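Local coordinates for Ras-associated and pleckstrin homology domains-containing protein 1 (Homo sapiens, PDB 4GMV) that mediates localized membrane signals, is implicated in regulating lamellipodial dynamics, and targets the actin regulators EVL and VASP to the leading edge of the cell, at residues A[70-75]-A[113-118]; A[84-89]-A[210-215]. All coordinates share one frame; numbering follows the deposited sequence.

Contact 1 of 2, residues A[70-75]-A[113-118]; sequences SLDWSL and ERIEKY
Lys117 reaches the end of the turn formed by residues 70-75 and gives its ammonium group to the backbone oxygen of Trp73, with NZ 2.8 Å from O and tilted only 19° from the carbonyl plane. A bend at chi3 (92°) brings the end of the lysine chain round to this oxygen, and CD and CE pass alongside Ser74 OG on the way. The same NZ donates to a water, 2.7 Å away, that also takes the N-H of Leu75, and it forms a salt bridge with Asp90. Ser74 is buried here; its hydroxyl donates to Asp72 O from above the carbonyl plane, while its CB rests 3.6 Å from Arg114 CG. The Tyr118 ring, with Lys117 CG over one face, turns an edge to Leu71 O, which lies in the ring plane 3.4 Å from CD2, and the tyrosine hydroxyl bonds to Asp90 as well. These residues belong to the ubiquitin-like Ras-associating domain: a type I turn, Ser70 to Trp73, leads into strand 74-79, and the facing segment joins strand 108-112 to helix 115-122. The solvent side is carried by Glu113, exposed yet still well engaged. Its CG lies over the six-membered ring of Trp73, a CH-pi contact 3.7 Å from the centroid, and its carboxylate OE2 is met nearly end-on by Ser70 OG at 2.8 Å. That serine oxygen also accepts from Asp72 N, closing an ST turn. The packing thins at exposed Ile115, and the Asp72 carboxylate turns to Lys122 for a salt bridge.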
ATOM      1  N   SER A  70       7.825 -13.299  -9.895  1.00 50.20           N
ATOM      2  CA  SER A  70       8.134 -12.782  -8.556  1.00 47.16           C
ATOM      3  C   SER A  70       6.912 -12.182  -7.888  1.00 43.15           C
ATOM      4  O   SER A  70       6.129 -11.476  -8.512  1.00 41.91           O
ATOM      5  CB  SER A  70       9.254 -11.738  -8.587  1.00 47.33           C
ATOM      6  OG  SER A  70       9.310 -11.004  -7.372  1.00 45.33           O
ATOM      7  N   LEU A  71       6.800 -12.450  -6.594  1.00 41.57           N
ATOM      8  CA  LEU A  71       5.695 -12.032  -5.739  1.00 38.17           C
ATOM      9  C   LEU A  71       5.714 -10.514  -5.449  1.00 35.42           C
ATOM     10  O   LEU A  71       4.680  -9.914  -5.110  1.00 33.14           O
ATOM     11  CB  LEU A  71       5.807 -12.855  -4.446  1.00 39.06           C
ATOM     12  CG  LEU A  71       4.912 -12.788  -3.218  1.00 38.22           C
ATOM     13  CD1 LEU A  71       3.469 -13.169  -3.523  1.00 37.70           C
ATOM     14  CD2 LEU A  71       5.472 -13.722  -2.154  1.00 40.06           C
ATOM     15  N   ASP A  72       6.885  -9.896  -5.606  1.00 35.00           N
ATOM     16  CA  ASP A  72       7.089  -8.505  -5.185  1.00 32.90           C
ATOM     17  C   ASP A  72       6.745  -7.424  -6.237  1.00 31.45           C
ATOM     18  O   ASP A  72       6.865  -6.229  -5.947  1.00 30.13           O
ATOM     19  CB  ASP A  72       8.527  -8.312  -4.668  1.00 34.42           C
ATOM     20  CG  ASP A  72       8.926  -9.324  -3.592  1.00 35.63           C
ATOM     21  OD1 ASP A  72       8.072  -9.778  -2.806  1.00 34.50           O
ATOM     22  OD2 ASP A  72      10.131  -9.660  -3.525  1.00 37.99           O
ATOM     23  N   TRP A  73       6.326  -7.838  -7.442  1.00 31.84           N
ATOM     24  CA  TRP A  73       6.010  -6.897  -8.527  1.00 31.62           C
ATOM     25  C   TRP A  73       4.849  -6.022  -8.145  1.00 29.90           C
ATOM     26  O   TRP A  73       3.798  -6.520  -7.741  1.00 28.79           O
ATOM     27  CB  TRP A  73       5.691  -7.604  -9.852  1.00 32.86           C
ATOM     28  CG  TRP A  73       6.845  -8.273 -10.562  1.00 35.57           C
ATOM     29  CD1 TRP A  73       6.987  -9.630 -10.848  1.00 37.36           C
ATOM     30  CD2 TRP A  73       8.050  -7.639 -11.130  1.00 37.23           C
ATOM     31  NE1 TRP A  73       8.158  -9.871 -11.516  1.00 39.88           N
ATOM     32  CE2 TRP A  73       8.842  -8.724 -11.718  1.00 39.94           C
ATOM     33  CE3 TRP A  73       8.534  -6.335 -11.207  1.00 37.23           C
ATOM     34  CZ2 TRP A  73      10.068  -8.491 -12.340  1.00 42.44           C
ATOM     35  CZ3 TRP A  73       9.772  -6.115 -11.848  1.00 39.89           C
ATOM     36  CH2 TRP A  73      10.516  -7.170 -12.396  1.00 42.17           C
ATOM     37  N   SER A  74       5.046  -4.711  -8.317  1.00 29.74           N
ATOM     38  CA  SER A  74       4.169  -3.664  -7.807  1.00 27.99           C
ATOM     39  C   SER A  74       4.044  -2.473  -8.758  1.00 28.56           C
ATOM     40  O   SER A  74       4.950  -2.202  -9.559  1.00 29.86           O
ATOM     41  CB  SER A  74       4.735  -3.122  -6.496  1.00 27.24           C
ATOM     42  OG  SER A  74       4.872  -4.145  -5.533  1.00 27.12           O
ATOM     43  N   LEU A  75       2.912  -1.774  -8.661  1.00 28.17           N
ATOM     44  CA  LEU A  75       2.792  -0.415  -9.174  1.00 28.81           C
ATOM     45  C   LEU A  75       2.899   0.530  -7.997  1.00 28.29           C
ATOM     46  O   LEU A  75       2.150   0.407  -7.024  1.00 27.47           O
ATOM     47  CB  LEU A  75       1.468  -0.187  -9.908  1.00 28.76           C
ATOM     48  CG  LEU A  75       1.414  -0.656 -11.358  1.00 30.02           C
ATOM     49  CD1 LEU A  75       0.191  -0.035 -12.003  1.00 30.57           C
ATOM     50  CD2 LEU A  75       2.677  -0.317 -12.141  1.00 31.50           C
ATOM     51  N   GLU A 113       9.820  -4.417  -8.499  1.00 37.35           N
ATOM     52  CA  GLU A 113       9.860  -5.347  -7.369  1.00 36.37           C
ATOM     53  C   GLU A 113       9.905  -4.539  -6.088  1.00 34.80           C
ATOM     54  O   GLU A 113      10.338  -3.396  -6.082  1.00 34.76           O
ATOM     55  CB  GLU A 113      11.147  -6.198  -7.433  1.00 39.08           C
ATOM     56  CG  GLU A 113      11.338  -6.992  -8.710  1.00 40.63           C
ATOM     57  CD  GLU A 113      12.053  -8.310  -8.481  1.00 43.01           C
ATOM     58  OE1 GLU A 113      13.253  -8.438  -8.867  1.00 45.87           O
ATOM     59  OE2 GLU A 113      11.413  -9.215  -7.913  1.00 42.06           O
ATOM     60  N   ARG A 114       9.496  -5.153  -4.991  1.00 34.06           N
ATOM     61  CA  ARG A 114       9.234  -4.429  -3.743  1.00 32.91           C
ATOM     62  C   ARG A 114       8.995  -5.412  -2.608  1.00 33.02           C
ATOM     63  O   ARG A 114       7.838  -5.774  -2.328  1.00 31.59           O
ATOM     64  CB  ARG A 114       7.967  -3.549  -3.854  1.00 30.07           C
ATOM     65  CG  ARG A 114       7.928  -2.474  -4.937  1.00 29.72           C
ATOM     66  CD  ARG A 114       8.775  -1.246  -4.645  1.00 30.33           C
ATOM     67  NE  ARG A 114       8.872  -0.910  -3.226  1.00 29.77           N
ATOM     68  CZ  ARG A 114       9.064   0.327  -2.761  1.00 29.82           C
ATOM     69  NH1 ARG A 114       9.159   1.356  -3.599  1.00 30.11           N
ATOM     70  NH2 ARG A 114       9.154   0.541  -1.455  1.00 29.54           N
ATOM     71  N   ILE A 115      10.074  -5.820  -1.941  1.00 35.14           N
ATOM     72  CA  ILE A 115       9.981  -6.607  -0.702  1.00 35.73           C
ATOM     73  C   ILE A 115       8.725  -6.262   0.146  1.00 33.73           C
ATOM     74  O   ILE A 115       8.076  -7.149   0.694  1.00 33.47           O
ATOM     75  CB  ILE A 115      11.206  -6.351   0.200  1.00 37.51           C
ATOM     76  CG1 ILE A 115      12.528  -6.390  -0.598  1.00 40.35           C
ATOM     77  CG2 ILE A 115      11.206  -7.308   1.388  1.00 38.62           C
ATOM     78  CD1 ILE A 115      13.089  -7.774  -0.872  1.00 42.63           C
ATOM     79  N   GLU A 116       8.402  -4.975   0.246  1.00 32.59           N
ATOM     80  CA  GLU A 116       7.490  -4.507   1.291  1.00 32.09           C
ATOM     81  C   GLU A 116       6.043  -4.958   1.135  1.00 30.41           C
ATOM     82  O   GLU A 116       5.393  -5.233   2.128  1.00 30.97           O
ATOM     83  CB  GLU A 116       7.502  -2.982   1.422  1.00 31.79           C
ATOM     84  CG  GLU A 116       8.838  -2.374   1.751  1.00 33.60           C
ATOM     85  CD  GLU A 116       9.377  -1.573   0.585  1.00 34.95           C
ATOM     86  OE1 GLU A 116       9.180  -1.989  -0.591  1.00 34.52           O
ATOM     87  OE2 GLU A 116       9.988  -0.512   0.853  1.00 36.22           O
ATOM     88  N   LYS A 117       5.551  -5.020  -0.096  1.00 29.61           N
ATOM     89  CA  LYS A 117       4.121  -5.273  -0.349  1.00 28.33           C
ATOM     90  C   LYS A 117       3.650  -6.591   0.263  1.00 28.48           C
ATOM     91  O   LYS A 117       2.558  -6.653   0.795  1.00 28.07           O
ATOM     92  CB  LYS A 117       3.829  -5.219  -1.861  1.00 28.18           C
ATOM     93  CG  LYS A 117       2.360  -5.304  -2.265  1.00 26.86           C
ATOM     94  CD  LYS A 117       2.148  -4.891  -3.728  1.00 26.35           C
ATOM     95  CE  LYS A 117       2.212  -6.060  -4.695  1.00 26.74           C
ATOM     96  NZ  LYS A 117       1.659  -5.746  -6.038  1.00 26.30           N
ATOM     97  N   TYR A 118       4.465  -7.640   0.221  1.00 29.29           N
ATOM     98  CA  TYR A 118       3.993  -8.906   0.811  1.00 29.84           C
ATOM     99  C   TYR A 118       4.837  -9.476   1.950  1.00 31.12           C
ATOM    100  O   TYR A 118       4.700 -10.649   2.280  1.00 32.52           O
ATOM    101  CB  TYR A 118       3.650  -9.963  -0.255  1.00 30.04           C
ATOM    102  CG  TYR A 118       2.449  -9.571  -1.104  1.00 28.65           C
ATOM    103  CD1 TYR A 118       1.212  -9.259  -0.515  1.00 27.70           C
ATOM    104  CD2 TYR A 118       2.556  -9.495  -2.496  1.00 28.31           C
ATOM    105  CE1 TYR A 118       0.130  -8.870  -1.295  1.00 26.88           C
ATOM    106  CE2 TYR A 118       1.484  -9.124  -3.280  1.00 27.34           C
ATOM    107  CZ  TYR A 118       0.273  -8.820  -2.683  1.00 26.76           C
ATOM    108  OH  TYR A 118      -0.774  -8.438  -3.486  1.00 26.18           O
TER
HETATM  109  O   HOH W   1       1.481  -3.149  -6.547  1.00 17.66           O

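Contact 2 of 2, residues A[84-89]-A[210-215]; sequences MERIFE and NVYYGQ
Asn210 lays its side-chain amide over one face of the Arg86 guanidinium, the two planes 24° apart and Asn210 CG 3.3 Å above the arginine plane. This is a stack and not a hydrogen bond, since Asn210 ND2 and Arg86 NE are both donors; the arginine has its salt bridge with Glu92. Val211 contributes its backbone, its O lying 3.2 Å from Arg86 CB. Tyr212 meets two side chains. Arg86, extended from CG to NE, runs its CD across one face of the phenol ring, 4.0 Å from the centroid, leaving the guanidinium almost perpendicular to that ring (85°). Water then joins the two polar ends, accepting from Arg86 NE and hydrogen-bonded to Tyr212 OH. Met84 approaches the same ring obliquely in a Met-aromatic contact; with CG between the backbone N and the carbonyl carbon, it brings SD to 3.7 Å from CG of Tyr212. Tyr213 pairs with Glu85 through both backbone bonds, Glu85 N to Tyr213 O at 2.9 Å and Tyr213 N to Glu85 O at 2.6 Å, an antiparallel hydrogen-bonded pair. Gly214 faces Met84 in the adjoining non-hydrogen-bonded pair, and beyond it Gln215 sets NE2 3.2 Å from Glu85 CG. The ladder is short and the strands are well splayed from antiparallel (126°), yet it joins the Ras-associating domain to the PH domain. Strand 84-87 has strand 74-79 on its other side, strand 210-214 has strand 228-232, and helix 251-266 packs against the pairing through Tyr266 on Arg86 and Asn210 and Val258 on Tyr213.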
ATOM      1  N   MET A  84       6.550  11.646  -1.185  1.00 36.40           N
ATOM      2  CA  MET A  84       6.068  10.422  -0.580  1.00 34.71           C
ATOM      3  C   MET A  84       5.632   9.426  -1.651  1.00 33.80           C
ATOM      4  O   MET A  84       5.415   9.783  -2.807  1.00 34.74           O
ATOM      5  CB  MET A  84       4.930  10.710   0.425  1.00 33.85           C
ATOM      6  CG  MET A  84       3.633  11.227  -0.179  1.00 33.85           C
ATOM      7  SD  MET A  84       2.343  11.543   1.054  1.00 33.80           S
ATOM      8  CE  MET A  84       2.865  13.126   1.695  1.00 35.66           C
ATOM      9  N   GLU A  85       5.516   8.168  -1.260  1.00 32.85           N
ATOM     10  CA  GLU A  85       5.038   7.133  -2.164  1.00 32.39           C
ATOM     11  C   GLU A  85       4.198   6.109  -1.435  1.00 31.31           C
ATOM     12  O   GLU A  85       4.382   5.885  -0.230  1.00 31.24           O
ATOM     13  CB  GLU A  85       6.183   6.430  -2.901  1.00 33.49           C
ATOM     14  CG  GLU A  85       7.553   6.509  -2.252  1.00 35.22           C
ATOM     15  CD  GLU A  85       8.293   5.195  -2.305  1.00 35.80           C
ATOM     16  OE1 GLU A  85       9.363   5.130  -2.962  1.00 37.90           O
ATOM     17  OE2 GLU A  85       7.815   4.232  -1.658  1.00 34.56           O
ATOM     18  N   ARG A  86       3.247   5.519  -2.160  1.00 30.12           N
ATOM     19  CA  ARG A  86       2.629   4.292  -1.706  1.00 28.72           C
ATOM     20  C   ARG A  86       2.525   3.289  -2.835  1.00 28.23           C
ATOM     21  O   ARG A  86       2.224   3.631  -3.990  1.00 28.37           O
ATOM     22  CB  ARG A  86       1.278   4.529  -1.033  1.00 29.27           C
ATOM     23  CG  ARG A  86       0.101   4.652  -1.961  1.00 29.40           C
ATOM     24  CD  ARG A  86      -1.165   4.544  -1.153  1.00 31.18           C
ATOM     25  NE  ARG A  86      -2.323   4.607  -2.041  1.00 32.13           N
ATOM     26  CZ  ARG A  86      -3.073   3.559  -2.326  1.00 32.66           C
ATOM     27  NH1 ARG A  86      -2.813   2.388  -1.754  1.00 31.88           N
ATOM     28  NH2 ARG A  86      -4.103   3.691  -3.158  1.00 34.90           N
ATOM     29  N   ILE A  87       2.838   2.051  -2.475  1.00 27.63           N
ATOM     30  CA  ILE A  87       2.756   0.893  -3.348  1.00 26.78           C
ATOM     31  C   ILE A  87       1.270   0.538  -3.381  1.00 25.59           C
ATOM     32  O   ILE A  87       0.747   0.141  -2.363  1.00 25.30           O
ATOM     33  CB  ILE A  87       3.535  -0.286  -2.724  1.00 26.38           C
ATOM     34  CG1 ILE A  87       5.036   0.013  -2.687  1.00 28.25           C
ATOM     35  CG2 ILE A  87       3.221  -1.580  -3.447  1.00 26.62           C
ATOM     36  CD1 ILE A  87       5.846  -0.863  -1.739  1.00 28.53           C
ATOM     37  N   PHE A  88       0.620   0.670  -4.537  1.00 25.45           N
ATOM     38  CA  PHE A  88      -0.795   0.304  -4.704  1.00 25.64           C
ATOM     39  C   PHE A  88      -1.085  -1.117  -4.241  1.00 25.39           C
ATOM     40  O   PHE A  88      -0.284  -2.042  -4.487  1.00 24.97           O
ATOM     41  CB  PHE A  88      -1.233   0.395  -6.174  1.00 26.36           C
ATOM     42  CG  PHE A  88      -1.394   1.795  -6.689  1.00 27.18           C
ATOM     43  CD1 PHE A  88      -2.400   2.626  -6.197  1.00 27.57           C
ATOM     44  CD2 PHE A  88      -0.557   2.277  -7.687  1.00 27.68           C
ATOM     45  CE1 PHE A  88      -2.548   3.917  -6.672  1.00 28.46           C
ATOM     46  CE2 PHE A  88      -0.703   3.569  -8.166  1.00 28.53           C
ATOM     47  CZ  PHE A  88      -1.692   4.390  -7.656  1.00 28.89           C
ATOM     48  N   GLU A  89      -2.227  -1.279  -3.572  1.00 25.08           N
ATOM     49  CA  GLU A  89      -2.770  -2.597  -3.293  1.00 25.46           C
ATOM     50  C   GLU A  89      -3.246  -3.138  -4.641  1.00 25.69           C
ATOM     51  O   GLU A  89      -3.566  -2.358  -5.544  1.00 25.86           O
ATOM     52  CB  GLU A  89      -3.920  -2.531  -2.252  1.00 26.51           C
ATOM     53  CG  GLU A  89      -3.548  -1.962  -0.866  1.00 26.30           C
ATOM     54  CD  GLU A  89      -2.170  -2.419  -0.353  1.00 26.05           C
ATOM     55  OE1 GLU A  89      -1.787  -3.583  -0.615  1.00 26.29           O
ATOM     56  OE2 GLU A  89      -1.474  -1.634   0.349  1.00 25.85           O
ATOM     57  N   ASN A 210      -5.216   6.882   2.773  1.00 31.78           N
ATOM     58  CA  ASN A 210      -4.202   5.911   2.362  1.00 29.33           C
ATOM     59  C   ASN A 210      -2.966   6.148   3.183  1.00 28.51           C
ATOM     60  O   ASN A 210      -2.851   7.202   3.788  1.00 29.78           O
ATOM     61  CB  ASN A 210      -3.851   6.126   0.897  1.00 29.36           C
ATOM     62  CG  ASN A 210      -4.868   5.529  -0.057  1.00 30.28           C
ATOM     63  OD1 ASN A 210      -5.407   4.447   0.179  1.00 30.54           O
ATOM     64  ND2 ASN A 210      -5.103   6.219  -1.172  1.00 31.10           N
ATOM     65  N   VAL A 211      -2.011   5.207   3.149  1.00 26.86           N
ATOM     66  CA  VAL A 211      -0.772   5.319   3.893  1.00 26.00           C
ATOM     67  C   VAL A 211       0.475   5.279   2.991  1.00 25.25           C
ATOM     68  O   VAL A 211       0.600   4.449   2.105  1.00 24.40           O
ATOM     69  CB  VAL A 211      -0.665   4.274   5.033  1.00 25.97           C
ATOM     70  CG1 VAL A 211      -1.085   2.884   4.558  1.00 25.32           C
ATOM     71  CG2 VAL A 211       0.763   4.259   5.611  1.00 26.08           C
ATOM     72  N   TYR A 212       1.397   6.194   3.258  1.00 25.42           N
ATOM     73  CA  TYR A 212       2.477   6.475   2.349  1.00 25.50           C
ATOM     74  C   TYR A 212       3.791   6.404   3.090  1.00 25.93           C
ATOM     75  O   TYR A 212       3.862   6.608   4.296  1.00 26.37           O
ATOM     76  CB  TYR A 212       2.307   7.874   1.742  1.00 26.17           C
ATOM     77  CG  TYR A 212       1.082   8.036   0.884  1.00 25.84           C
ATOM     78  CD1 TYR A 212      -0.167   8.275   1.456  1.00 26.08           C
ATOM     79  CD2 TYR A 212       1.169   7.953  -0.506  1.00 25.77           C
ATOM     80  CE1 TYR A 212      -1.295   8.421   0.670  1.00 26.43           C
ATOM     81  CE2 TYR A 212       0.045   8.086  -1.300  1.00 25.93           C
ATOM     82  CZ  TYR A 212      -1.192   8.326  -0.703  1.00 26.38           C
ATOM     83  OH  TYR A 212      -2.335   8.467  -1.478  1.00 27.06           O
ATOM     84  N   TYR A 213       4.846   6.111   2.363  1.00 26.51           N
ATOM     85  CA  TYR A 213       6.164   6.224   2.933  1.00 27.54           C
ATOM     86  C   TYR A 213       6.714   7.598   2.560  1.00 29.16           C
ATOM     87  O   TYR A 213       6.805   7.941   1.375  1.00 29.58           O
ATOM     88  CB  TYR A 213       7.036   5.137   2.371  1.00 27.69           C
ATOM     89  CG  TYR A 213       6.725   3.713   2.795  1.00 26.98           C
ATOM     90  CD1 TYR A 213       6.935   3.281   4.105  1.00 27.27           C
ATOM     91  CD2 TYR A 213       6.302   2.774   1.859  1.00 26.31           C
ATOM     92  CE1 TYR A 213       6.704   1.967   4.467  1.00 26.99           C
ATOM     93  CE2 TYR A 213       6.064   1.459   2.218  1.00 25.94           C
ATOM     94  CZ  TYR A 213       6.272   1.064   3.513  1.00 26.38           C
ATOM     95  OH  TYR A 213       6.042  -0.249   3.847  1.00 26.88           O
ATOM     96  N   GLY A 214       7.053   8.401   3.562  1.00 30.36           N
ATOM     97  CA  GLY A 214       7.694   9.691   3.306  1.00 32.57           C
ATOM     98  C   GLY A 214       9.119   9.477   2.834  1.00 34.28           C
ATOM     99  O   GLY A 214       9.750   8.508   3.240  1.00 34.36           O
ATOM    100  N   GLN A 215       9.604  10.363   1.964  1.00 36.23           N
ATOM    101  CA  GLN A 215      10.951  10.288   1.397  1.00 38.74           C
ATOM    102  C   GLN A 215      11.782  11.469   1.923  1.00 41.61           C
ATOM    103  O   GLN A 215      11.420  12.630   1.707  1.00 42.45           O
ATOM    104  CB  GLN A 215      10.918  10.346  -0.151  1.00 39.33           C
ATOM    105  CG  GLN A 215       9.802   9.562  -0.858  1.00 37.34           C
ATOM    106  CD  GLN A 215       9.604   9.964  -2.333  1.00 38.34           C
ATOM    107  OE1 GLN A 215       9.628  11.147  -2.693  1.00 39.77           O
ATOM    108  NE2 GLN A 215       9.399   8.966  -3.193  1.00 37.62           N
TER
HETATM  109  O   HOH W   2      -2.531   6.878  -3.583  1.00 24.31           O

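How the contacts relate
The centres of contacts 1 and 2 lie 13 Å apart, and the two meet through neighbouring strands 74-79 and 84-87, which follow each other in the chain. Leu75 O and Phe88 N, 2.9 Å apart, probably form a hydrogen bond between them, and Ile87 packs against Ser74, Arg114 and Lys117. Along the sequence the segments alternate: 70-75, 84-89, 113-118, 210-215. Contact 1 is internal to the Ras-associating domain, whereas contact 2 carries strand pairing across to the PH domain. Arg262 of helix 251-266 touches both, by a salt bridge to Glu89 and a weak hydrogen bond to Lys117 O, consistent with the two domains forming one structural unit.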